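Local coordinates for Serine/threonine-protein kinase Tel1 (Chaetomium thermophilum, PDB 6SKY) that phosphorylates serine and threonine side chains of proteins with ATP, and probably acts as a DNA damage sensor that switches on checkpoint signalling, at residues I2646-K2650 with I2661-S2665; G2759-N2765 with H2777-V2782; P2556-L2560 with K2604-L2608. The contacts are given in a common frame with arbitrary orientation. Numbering follows the deposited sequence.

Contact 1: I2646-K2650 with I2661-S2665; sequences IRTYK and IEFVS. With AGS (phosphothiophosphoric acid-adenylate ester), chain C.
Tyr2649 lays its ring edge against Ile2661, CE1 to CG2 at 3.5 Å, beside the kinase hinge, the linker between N-lobe and C-lobe that reads the adenine of ATP. Here 2661-2665 is that hinge, continuing from the N-lobe strand that carries Ile2661. Segment 2646-2650 is extended but irregular and runs roughly antiparallel to it (148° between end-to-end directions), with the CA atoms of Lys2650 and Glu2662 5.3 Å apart. At that point Glu2662 N donates to Lys2650 O (3.0 Å, 156°). Tyr2649 takes the p rotamer (chi1 70°), which turns the ring toward Ile2661; its CB, placed by the backbone, is 4.0 Å from Val2664 CG2, and its OH reaches on to hydrogen-bond with Asp2779 N. Arg2647 packs NH1 at 3.9 Å from Val2664 CG1 while its NH2 makes a salt bridge to Asp2769. Lys2650 turns its amine away from the hinge, to Leu2560 O. The contact buries 278 Å². Phe2663 turns CB away and places a ring face toward AGS N3. Beyond the contact the hinge backbone meets the adenine: AGS N6 donates to Glu2662 O at 2.8 Å, and Val2664 N donates to AGS N1 at 3.1 Å.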
loop_
_atom_site.group_PDB
_atom_site.type_symbol
_atom_site.label_atom_id
_atom_site.label_comp_id
_atom_site.label_asym_id
_atom_site.label_seq_id
_atom_site.Cartn_x
_atom_site.Cartn_y
_atom_site.Cartn_z
ATOM N N ILE A 2646 27.081 11.496 -1.751
ATOM C CA ILE A 2646 28.353 11.507 -1.054
ATOM C C ILE A 2646 29.307 12.432 -1.785
ATOM O O ILE A 2646 29.137 12.746 -2.962
ATOM C CB ILE A 2646 28.963 10.102 -0.903
ATOM C CG1 ILE A 2646 29.534 9.621 -2.224
ATOM C CG2 ILE A 2646 27.930 9.133 -0.397
ATOM C CD1 ILE A 2646 30.548 8.544 -2.058
ATOM N N ARG A 2647 30.307 12.895 -1.050
ATOM C CA ARG A 2647 31.383 13.697 -1.601
ATOM C C ARG A 2647 32.504 12.774 -2.045
ATOM O O ARG A 2647 32.898 11.871 -1.307
ATOM C CB ARG A 2647 31.892 14.691 -0.560
ATOM C CG ARG A 2647 30.953 15.832 -0.270
ATOM C CD ARG A 2647 31.161 16.956 -1.254
ATOM N NE ARG A 2647 32.566 17.333 -1.319
ATOM C CZ ARG A 2647 33.134 18.236 -0.530
ATOM N NH1 ARG A 2647 34.422 18.503 -0.657
ATOM N NH2 ARG A 2647 32.421 18.868 0.381
ATOM N N THR A 2648 33.012 13.002 -3.241
ATOM C CA THR A 2648 34.030 12.147 -3.824
ATOM C C THR A 2648 35.395 12.820 -3.770
ATOM O O THR A 2648 35.512 14.032 -3.597
ATOM C CB THR A 2648 33.676 11.808 -5.270
ATOM O OG1 THR A 2648 33.394 13.012 -5.986
ATOM C CG2 THR A 2648 32.459 10.923 -5.323
ATOM N N TYR A 2649 36.433 12.006 -3.895
ATOM C CA TYR A 2649 37.777 12.503 -4.123
ATOM C C TYR A 2649 38.405 11.616 -5.184
ATOM O O TYR A 2649 37.741 10.761 -5.770
ATOM C CB TYR A 2649 38.578 12.586 -2.815
ATOM C CG TYR A 2649 38.994 11.289 -2.172
ATOM C CD1 TYR A 2649 40.303 11.086 -1.800
ATOM C CD2 TYR A 2649 38.083 10.299 -1.890
ATOM C CE1 TYR A 2649 40.697 9.929 -1.205
ATOM C CE2 TYR A 2649 38.474 9.135 -1.296
ATOM C CZ TYR A 2649 39.782 8.958 -0.954
ATOM O OH TYR A 2649 40.191 7.798 -0.353
ATOM N N LYS A 2650 39.680 11.827 -5.468
ATOM C CA LYS A 2650 40.332 11.147 -6.576
ATOM C C LYS A 2650 41.561 10.417 -6.078
ATOM O O LYS A 2650 42.469 11.036 -5.527
ATOM C CB LYS A 2650 40.709 12.132 -7.674
ATOM C CG LYS A 2650 41.497 11.505 -8.776
ATOM C CD LYS A 2650 40.874 11.775 -10.104
ATOM C CE LYS A 2650 41.783 11.323 -11.206
ATOM N NZ LYS A 2650 41.472 12.038 -12.466
ATOM N N ILE A 2661 46.954 10.982 -4.131
ATOM C CA ILE A 2661 45.627 11.147 -3.563
ATOM C C ILE A 2661 45.291 12.624 -3.547
ATOM O O ILE A 2661 46.133 13.460 -3.217
ATOM C CB ILE A 2661 45.543 10.540 -2.156
ATOM C CG1 ILE A 2661 46.011 9.100 -2.200
ATOM C CG2 ILE A 2661 44.146 10.561 -1.676
ATOM C CD1 ILE A 2661 45.861 8.401 -0.907
ATOM N N GLU A 2662 44.066 12.945 -3.925
ATOM C CA GLU A 2662 43.618 14.326 -3.922
ATOM C C GLU A 2662 43.425 14.788 -2.494
ATOM O O GLU A 2662 42.674 14.174 -1.735
ATOM C CB GLU A 2662 42.320 14.451 -4.697
ATOM C CG GLU A 2662 41.787 15.840 -4.771
ATOM C CD GLU A 2662 40.356 15.875 -5.241
ATOM O OE1 GLU A 2662 39.452 15.898 -4.386
ATOM O OE2 GLU A 2662 40.128 15.870 -6.465
ATOM N N PHE A 2663 44.107 15.859 -2.119
ATOM C CA PHE A 2663 43.959 16.437 -0.793
ATOM C C PHE A 2663 42.728 17.327 -0.812
ATOM O O PHE A 2663 42.720 18.360 -1.482
ATOM C CB PHE A 2663 45.211 17.218 -0.420
ATOM C CG PHE A 2663 45.405 17.391 1.039
ATOM C CD1 PHE A 2663 46.051 16.432 1.775
ATOM C CD2 PHE A 2663 44.958 18.524 1.677
ATOM C CE1 PHE A 2663 46.234 16.588 3.121
ATOM C CE2 PHE A 2663 45.139 18.684 3.019
ATOM C CZ PHE A 2663 45.778 17.717 3.741
ATOM N N VAL A 2664 41.678 16.921 -0.094
ATOM C CA VAL A 2664 40.402 17.620 -0.164
ATOM C C VAL A 2664 40.552 19.008 0.438
ATOM O O VAL A 2664 41.153 19.185 1.504
ATOM C CB VAL A 2664 39.302 16.798 0.527
ATOM C CG1 VAL A 2664 37.985 17.501 0.417
ATOM C CG2 VAL A 2664 39.199 15.450 -0.118
ATOM N N SER A 2665 39.989 20.003 -0.246
ATOM C CA SER A 2665 40.480 21.375 -0.192
ATOM C C SER A 2665 40.526 21.992 1.197
ATOM O O SER A 2665 41.615 22.230 1.723
ATOM C CB SER A 2665 39.626 22.263 -1.096
ATOM O OG SER A 2665 39.477 21.688 -2.380
HETATM P PG AGS C . 46.967 5.875 10.255
HETATM S S1G AGS C . 45.491 5.892 11.528
HETATM O O2G AGS C . 46.525 5.207 8.926
HETATM O O3G AGS C . 48.162 5.084 10.852
HETATM P PB AGS C . 46.575 8.235 9.014
HETATM O O1B AGS C . 45.160 7.826 9.061
HETATM O O2B AGS C . 46.860 9.658 9.489
HETATM O O3B AGS C . 47.446 7.316 9.941
HETATM P PA AGS C . 47.690 9.382 6.791
HETATM O O1A AGS C . 49.149 9.422 6.931
HETATM O O2A AGS C . 47.188 9.315 5.350
HETATM O O3A AGS C . 47.081 8.130 7.528
HETATM O "O5'" AGS C . 47.125 10.647 7.522
HETATM C "C5'" AGS C . 47.459 11.943 7.009
HETATM C "C4'" AGS C . 46.566 12.980 7.631
HETATM O "O4'" AGS C . 45.892 13.711 6.591
HETATM C "C3'" AGS C . 45.463 12.444 8.534
HETATM O "O3'" AGS C . 45.154 13.369 9.568
HETATM C "C2'" AGS C . 44.296 12.254 7.569
HETATM O "O2'" AGS C . 43.053 12.439 8.229
HETATM C "C1'" AGS C . 44.519 13.375 6.554
HETATM N N9 AGS C . 44.182 12.994 5.192
HETATM C C8 AGS C . 44.391 11.780 4.601
HETATM N N7 AGS C . 43.992 11.715 3.356
HETATM C C5 AGS C . 43.489 12.980 3.110
HETATM C C6 AGS C . 42.907 13.562 1.970
HETATM N N6 AGS C . 42.733 12.916 0.816
HETATM N N1 AGS C . 42.509 14.845 2.057
HETATM C C2 AGS C . 42.681 15.496 3.209
HETATM N N3 AGS C . 43.215 15.053 4.348
HETATM C C4 AGS C . 43.599 13.779 4.231
#

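Contact 2: G2759-N2765 with H2777-V2782. With AGS (phosphothiophosphoric acid-adenylate ester), chain C.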
loop_
_atom_site.group_PDB
_atom_site.type_symbol
_atom_site.label_atom_id
_atom_site.label_comp_id
_atom_site.label_asym_id
_atom_site.label_seq_id
_atom_site.Cartn_x
_atom_site.Cartn_y
_atom_site.Cartn_z
ATOM N N GLY A 2759 33.858 -0.371 6.412
ATOM C CA GLY A 2759 34.447 -0.376 7.732
ATOM C C GLY A 2759 35.664 0.512 7.805
ATOM O O GLY A 2759 35.952 1.230 6.849
ATOM N N ASP A 2760 36.379 0.475 8.929
ATOM C CA ASP A 2760 37.552 1.319 9.164
ATOM C C ASP A 2760 37.160 2.789 9.289
ATOM O O ASP A 2760 37.864 3.677 8.818
ATOM C CB ASP A 2760 38.601 1.118 8.070
ATOM C CG ASP A 2760 39.950 1.663 8.444
ATOM O OD1 ASP A 2760 40.382 1.465 9.595
ATOM O OD2 ASP A 2760 40.596 2.273 7.572
ATOM N N ARG A 2761 36.033 3.048 9.940
ATOM C CA ARG A 2761 35.463 4.389 10.029
ATOM C C ARG A 2761 35.894 5.082 11.316
ATOM O O ARG A 2761 35.076 5.492 12.119
ATOM C CB ARG A 2761 33.943 4.320 9.941
ATOM C CG ARG A 2761 33.386 3.832 8.629
ATOM C CD ARG A 2761 33.707 4.778 7.523
ATOM N NE ARG A 2761 34.866 4.348 6.765
ATOM C CZ ARG A 2761 35.671 5.165 6.110
ATOM N NH1 ARG A 2761 36.698 4.689 5.446
ATOM N NH2 ARG A 2761 35.455 6.460 6.132
ATOM N N HIS A 2762 37.199 5.217 11.510
ATOM C CA HIS A 2762 37.691 5.926 12.676
ATOM C C HIS A 2762 37.831 7.409 12.352
ATOM O O HIS A 2762 37.457 7.873 11.281
ATOM C CB HIS A 2762 38.998 5.318 13.171
ATOM C CG HIS A 2762 40.065 5.229 12.132
ATOM N ND1 HIS A 2762 41.023 6.202 11.962
ATOM C CD2 HIS A 2762 40.343 4.270 11.222
ATOM C CE1 HIS A 2762 41.833 5.855 10.981
ATOM N NE2 HIS A 2762 41.442 4.686 10.514
ATOM N N GLY A 2763 38.364 8.169 13.293
ATOM C CA GLY A 2763 38.334 9.609 13.161
ATOM C C GLY A 2763 39.296 10.202 12.168
ATOM O O GLY A 2763 39.198 11.393 11.884
ATOM N N HIS A 2764 40.229 9.424 11.643
ATOM C CA HIS A 2764 41.183 9.927 10.671
ATOM C C HIS A 2764 40.750 9.681 9.244
ATOM O O HIS A 2764 41.432 10.127 8.323
ATOM C CB HIS A 2764 42.549 9.300 10.901
ATOM C CG HIS A 2764 43.305 9.911 12.035
ATOM N ND1 HIS A 2764 44.013 9.161 12.945
ATOM C CD2 HIS A 2764 43.465 11.203 12.404
ATOM C CE1 HIS A 2764 44.575 9.964 13.828
ATOM N NE2 HIS A 2764 44.259 11.209 13.521
ATOM N N ASN A 2765 39.642 8.979 9.044
ATOM C CA ASN A 2765 39.079 8.727 7.733
ATOM C C ASN A 2765 37.874 9.593 7.442
ATOM O O ASN A 2765 37.271 9.450 6.382
ATOM C CB ASN A 2765 38.678 7.263 7.606
ATOM C CG ASN A 2765 39.848 6.359 7.386
ATOM O OD1 ASN A 2765 40.867 6.771 6.861
ATOM N ND2 ASN A 2765 39.708 5.113 7.781
ATOM N N HIS A 2777 34.173 11.082 3.507
ATOM C CA HIS A 2777 34.754 9.818 3.916
ATOM C C HIS A 2777 35.803 9.405 2.901
ATOM O O HIS A 2777 35.538 9.381 1.699
ATOM C CB HIS A 2777 33.678 8.750 4.063
ATOM C CG HIS A 2777 32.902 8.858 5.335
ATOM N ND1 HIS A 2777 32.933 7.891 6.310
ATOM C CD2 HIS A 2777 32.088 9.830 5.799
ATOM C CE1 HIS A 2777 32.168 8.258 7.317
ATOM N NE2 HIS A 2777 31.643 9.431 7.031
ATOM N N ILE A 2778 37.001 9.118 3.390
ATOM C CA ILE A 2778 38.129 8.732 2.567
ATOM C C ILE A 2778 38.558 7.343 3.009
ATOM O O ILE A 2778 38.041 6.799 3.976
ATOM C CB ILE A 2778 39.286 9.738 2.677
ATOM C CG1 ILE A 2778 39.790 9.807 4.104
ATOM C CG2 ILE A 2778 38.826 11.104 2.282
ATOM C CD1 ILE A 2778 40.829 10.809 4.310
ATOM N N ASP A 2779 39.499 6.757 2.270
ATOM C CA ASP A 2779 40.119 5.491 2.656
ATOM C C ASP A 2779 39.070 4.377 2.724
ATOM O O ASP A 2779 38.867 3.731 3.746
ATOM C CB ASP A 2779 40.858 5.676 3.987
ATOM C CG ASP A 2779 41.818 4.548 4.319
ATOM O OD1 ASP A 2779 41.440 3.361 4.239
ATOM O OD2 ASP A 2779 42.963 4.863 4.708
ATOM N N LEU A 2780 38.407 4.156 1.593
ATOM C CA LEU A 2780 37.214 3.322 1.525
ATOM C C LEU A 2780 37.520 1.886 1.123
ATOM O O LEU A 2780 36.688 1.233 0.497
ATOM C CB LEU A 2780 36.204 3.928 0.553
ATOM C CG LEU A 2780 35.640 5.312 0.848
ATOM C CD1 LEU A 2780 34.762 5.739 -0.280
ATOM C CD2 LEU A 2780 34.858 5.305 2.121
ATOM N N GLY A 2781 38.684 1.368 1.485
ATOM C CA GLY A 2781 39.111 0.086 0.967
ATOM C C GLY A 2781 38.655 -1.137 1.731
ATOM O O GLY A 2781 38.618 -2.232 1.170
ATOM N N VAL A 2782 38.322 -0.977 3.009
ATOM C CA VAL A 2782 37.838 -2.084 3.836
ATOM C C VAL A 2782 36.319 -2.077 3.713
ATOM O O VAL A 2782 35.622 -1.385 4.440
ATOM C CB VAL A 2782 38.302 -1.957 5.283
ATOM C CG1 VAL A 2782 37.729 -3.055 6.117
ATOM C CG2 VAL A 2782 39.798 -1.985 5.352
HETATM P PG AGS C . 46.967 5.875 10.255
HETATM S S1G AGS C . 45.491 5.892 11.528
HETATM O O2G AGS C . 46.525 5.207 8.926
HETATM O O3G AGS C . 48.162 5.084 10.852
HETATM P PB AGS C . 46.575 8.235 9.014
HETATM O O1B AGS C . 45.160 7.826 9.061
HETATM O O2B AGS C . 46.860 9.658 9.489
HETATM O O3B AGS C . 47.446 7.316 9.941
HETATM P PA AGS C . 47.690 9.382 6.791
HETATM O O1A AGS C . 49.149 9.422 6.931
HETATM O O2A AGS C . 47.188 9.315 5.350
HETATM O O3A AGS C . 47.081 8.130 7.528
HETATM O "O5'" AGS C . 47.125 10.647 7.522
HETATM C "C5'" AGS C . 47.459 11.943 7.009
HETATM C "C4'" AGS C . 46.566 12.980 7.631
HETATM O "O4'" AGS C . 45.892 13.711 6.591
HETATM C "C3'" AGS C . 45.463 12.444 8.534
HETATM O "O3'" AGS C . 45.154 13.369 9.568
HETATM C "C2'" AGS C . 44.296 12.254 7.569
HETATM O "O2'" AGS C . 43.053 12.439 8.229
HETATM C "C1'" AGS C . 44.519 13.375 6.554
HETATM N N9 AGS C . 44.182 12.994 5.192
HETATM C C8 AGS C . 44.391 11.780 4.601
HETATM N N7 AGS C . 43.992 11.715 3.356
HETATM C C5 AGS C . 43.489 12.980 3.110
HETATM C C6 AGS C . 42.907 13.562 1.970
HETATM N N6 AGS C . 42.733 12.916 0.816
HETATM N N1 AGS C . 42.509 14.845 2.057
HETATM C C2 AGS C . 42.681 15.496 3.209
HETATM N N3 AGS C . 43.215 15.053 4.348
HETATM C C4 AGS C . 43.599 13.779 4.231
#
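This is a buried polar contact between two loops of the C-lobe active site: the Asp-Arg-His motif of the PI3-kinase-like catalytic loop in 2759-2765 and the Asp-Leu-Gly counterpart of the kinase DFG motif in 2777-2782. Backbone bonds tie the loops together at both ends. Gly2759 N donates to Val2782 O (2.8 Å), and Ile2778 N donates to Asn2765 O (3.0 Å), which also receives a CA-H contact from His2777. Between them Arg2761 folds its guanidinium in: NH1 donates to Ile2778 O (2.9 Å), NH2 to His2777 ND1 (2.9 Å), both near the guanidinium plane, while Leu2780 CD2 lies over one face, 3.8 Å from NH1. The result brings the magnesium residues Asn2765 and Asp2779 together, with OD1 of Asn2765 3.1 Å from CB of Asp2779. Two like charges lie close, Asp2760 OD2 and Asp2779 OD1 at 3.6 Å; Asn2765 ND2 donates to the former (3.0 Å), and Arg2856 pairs with the latter. On the nucleotide side, AGS O2' donates to His2764 O (2.8 Å) and Ile2778 CD1 approaches AGS N7 to 3.4 Å. Antiparallel strands 2766-2769 and 2775-2777 connect the loops, helix 2616-2632 meets Leu2780, and helix 2854-2860 packs on Asp2760 and Val2782.

Contact 3: P2556-L2560 with K2604-L2608. With AGS (phosphothiophosphoric acid-adenylate ester), chain C.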
loop_
_atom_site.group_PDB
_atom_site.type_symbol
_atom_site.label_atom_id
_atom_site.label_comp_id
_atom_site.label_asym_id
_atom_site.label_seq_id
_atom_site.Cartn_x
_atom_site.Cartn_y
_atom_site.Cartn_z
ATOM N N PRO A 2556 47.530 18.414 -16.942
ATOM C CA PRO A 2556 46.594 18.757 -15.889
ATOM C C PRO A 2556 47.026 18.114 -14.588
ATOM O O PRO A 2556 47.757 17.116 -14.604
ATOM C CB PRO A 2556 45.268 18.173 -16.391
ATOM C CG PRO A 2556 45.657 17.131 -17.314
ATOM C CD PRO A 2556 46.877 17.620 -17.991
ATOM N N PRO A 2557 46.633 18.664 -13.449
ATOM C CA PRO A 2557 46.980 18.044 -12.179
ATOM C C PRO A 2557 46.434 16.632 -12.121
ATOM O O PRO A 2557 45.254 16.402 -12.421
ATOM C CB PRO A 2557 46.302 18.950 -11.148
ATOM C CG PRO A 2557 46.113 20.225 -11.858
ATOM C CD PRO A 2557 45.835 19.880 -13.261
ATOM N N PRO A 2558 47.261 15.652 -11.773
ATOM C CA PRO A 2558 46.819 14.259 -11.882
ATOM C C PRO A 2558 45.672 13.918 -10.962
ATOM O O PRO A 2558 44.984 12.924 -11.204
ATOM C CB PRO A 2558 48.077 13.465 -11.525
ATOM C CG PRO A 2558 49.185 14.429 -11.627
ATOM C CD PRO A 2558 48.629 15.746 -11.258
ATOM N N THR A 2559 45.433 14.715 -9.927
ATOM C CA THR A 2559 44.370 14.474 -8.966
ATOM C C THR A 2559 43.148 15.336 -9.219
ATOM O O THR A 2559 42.265 15.403 -8.365
ATOM C CB THR A 2559 44.883 14.717 -7.556
ATOM O OG1 THR A 2559 45.288 16.083 -7.435
ATOM C CG2 THR A 2559 46.059 13.834 -7.277
ATOM N N LEU A 2560 43.079 16.000 -10.360
ATOM C CA LEU A 2560 41.913 16.782 -10.731
ATOM C C LEU A 2560 40.902 15.883 -11.424
ATOM O O LEU A 2560 41.261 15.113 -12.318
ATOM C CB LEU A 2560 42.312 17.932 -11.652
ATOM C CG LEU A 2560 41.179 18.672 -12.345
ATOM C CD1 LEU A 2560 40.457 19.545 -11.357
ATOM C CD2 LEU A 2560 41.710 19.484 -13.491
ATOM N N LYS A 2604 44.782 26.242 -6.452
ATOM C CA LYS A 2604 45.756 25.412 -5.766
ATOM C C LYS A 2604 45.214 23.998 -5.630
ATOM O O LYS A 2604 44.169 23.787 -5.011
ATOM C CB LYS A 2604 46.091 25.991 -4.397
ATOM C CG LYS A 2604 46.637 27.394 -4.451
ATOM C CD LYS A 2604 47.151 27.819 -3.097
ATOM C CE LYS A 2604 47.769 29.197 -3.148
ATOM N NZ LYS A 2604 48.414 29.541 -1.855
ATOM N N TYR A 2605 45.923 23.038 -6.209
ATOM C CA TYR A 2605 45.581 21.627 -6.130
ATOM C C TYR A 2605 46.607 20.959 -5.238
ATOM O O TYR A 2605 47.768 20.820 -5.624
ATOM C CB TYR A 2605 45.578 20.990 -7.512
ATOM C CG TYR A 2605 44.746 21.712 -8.532
ATOM C CD1 TYR A 2605 43.389 21.494 -8.624
ATOM C CD2 TYR A 2605 45.322 22.598 -9.416
ATOM C CE1 TYR A 2605 42.630 22.145 -9.555
ATOM C CE2 TYR A 2605 44.571 23.250 -10.352
ATOM C CZ TYR A 2605 43.225 23.021 -10.415
ATOM O OH TYR A 2605 42.462 23.672 -11.347
ATOM N N LYS A 2606 46.199 20.563 -4.048
ATOM C CA LYS A 2606 47.109 19.849 -3.172
ATOM C C LYS A 2606 47.017 18.354 -3.429
ATOM O O LYS A 2606 46.029 17.848 -3.960
ATOM C CB LYS A 2606 46.806 20.163 -1.715
ATOM C CG LYS A 2606 46.740 21.633 -1.423
ATOM C CD LYS A 2606 46.611 21.874 0.054
ATOM C CE LYS A 2606 47.759 21.238 0.799
ATOM N NZ LYS A 2606 47.679 21.469 2.265
ATOM N N GLN A 2607 48.077 17.647 -3.061
ATOM C CA GLN A 2607 48.204 16.234 -3.375
ATOM C C GLN A 2607 48.990 15.543 -2.282
ATOM O O GLN A 2607 50.003 16.065 -1.824
ATOM C CB GLN A 2607 48.925 16.017 -4.703
ATOM C CG GLN A 2607 48.254 16.631 -5.883
ATOM C CD GLN A 2607 49.209 16.910 -6.983
ATOM O OE1 GLN A 2607 50.399 16.670 -6.848
ATOM N NE2 GLN A 2607 48.706 17.418 -8.087
ATOM N N LEU A 2608 48.532 14.373 -1.874
ATOM C CA LEU A 2608 49.368 13.456 -1.120
ATOM C C LEU A 2608 50.103 12.589 -2.122
ATOM O O LEU A 2608 49.474 11.961 -2.975
ATOM C CB LEU A 2608 48.556 12.575 -0.180
ATOM C CG LEU A 2608 47.833 13.140 1.025
ATOM C CD1 LEU A 2608 46.383 13.242 0.721
ATOM C CD2 LEU A 2608 48.045 12.224 2.193
HETATM P PG AGS C . 46.967 5.875 10.255
HETATM S S1G AGS C . 45.491 5.892 11.528
HETATM O O2G AGS C . 46.525 5.207 8.926
HETATM O O3G AGS C . 48.162 5.084 10.852
HETATM P PB AGS C . 46.575 8.235 9.014
HETATM O O1B AGS C . 45.160 7.826 9.061
HETATM O O2B AGS C . 46.860 9.658 9.489
HETATM O O3B AGS C . 47.446 7.316 9.941
HETATM P PA AGS C . 47.690 9.382 6.791
HETATM O O1A AGS C . 49.149 9.422 6.931
HETATM O O2A AGS C . 47.188 9.315 5.350
HETATM O O3A AGS C . 47.081 8.130 7.528
HETATM O "O5'" AGS C . 47.125 10.647 7.522
HETATM C "C5'" AGS C . 47.459 11.943 7.009
HETATM C "C4'" AGS C . 46.566 12.980 7.631
HETATM O "O4'" AGS C . 45.892 13.711 6.591
HETATM C "C3'" AGS C . 45.463 12.444 8.534
HETATM O "O3'" AGS C . 45.154 13.369 9.568
HETATM C "C2'" AGS C . 44.296 12.254 7.569
HETATM O "O2'" AGS C . 43.053 12.439 8.229
HETATM C "C1'" AGS C . 44.519 13.375 6.554
HETATM N N9 AGS C . 44.182 12.994 5.192
HETATM C C8 AGS C . 44.391 11.780 4.601
HETATM N N7 AGS C . 43.992 11.715 3.356
HETATM C C5 AGS C . 43.489 12.980 3.110
HETATM C C6 AGS C . 42.907 13.562 1.970
HETATM N N6 AGS C . 42.733 12.916 0.816
HETATM N N1 AGS C . 42.509 14.845 2.057
HETATM C C2 AGS C . 42.681 15.496 3.209
HETATM N N3 AGS C . 43.215 15.053 4.348
HETATM C C4 AGS C . 43.599 13.779 4.231
#
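Pro2556 leads into the contact, its ring set against Tyr2462 and Met2575. Pro2557 then presses on strand 2604-2608: its CG sits over a face of the Tyr2605 ring, 3.9 Å from the centroid and 25° off the normal, a CH-pi contact. Pro2557 also opens a type I beta turn, closed by Leu2560 N donating to Pro2557 O (3.0 Å). Inside the turn, Pro2558 brings CD to 3.6 Å from Gln2607 NE2, and Thr2559 points toward the strand with OG1 3.4 Å from Gln2607 CG. Leu2560 completes the grip on the tyrosine, CD1 to Tyr2605 CE1 at 3.8 Å. The register follows the beta alternation, Pro2557 next to Tyr2605 and Thr2559 next to Gln2607, with CA atoms 7.2 and 7.0 Å apart; Lys2606 between them points away and packs on Phe2663. The loop thus packs on the face of the N-lobe sheet formed by Tyr2605 and Gln2607, while farther along the strand Leu2608 CD1 lies 3.7 Å from AGS N6. No hydrogen bond spans the two segments, and Gln2607 OE1 bonds to Tyr2517; the loop is therefore fitted to the strand by side-chain packing, and does not extend the sheet.

Overall arrangement
The three contacts run through the kinase domain from N-lobe to C-lobe. Contact 2 is the most buried and most polar, loop against loop; contacts 1 and 3 are partly buried and contribute neighbouring strands to one sheet, joined by a probable hydrogen bond between Leu2608 N and Ile2661 O. Contact 1 mediates: Lys2650 reaches Leu2560 of contact 3, and Tyr2649 reaches Asp2779 of contact 2, whereas contacts 2 and 3 stay about 7 Å apart at their nearest atoms. Contact 3 is side-chain packing on one face of the sheet with one residue at the adenine, contact 1 gives backbone recognition of the base, and contact 2 holds the metal residues and meets the ribose, the phosphate end and one edge of the base.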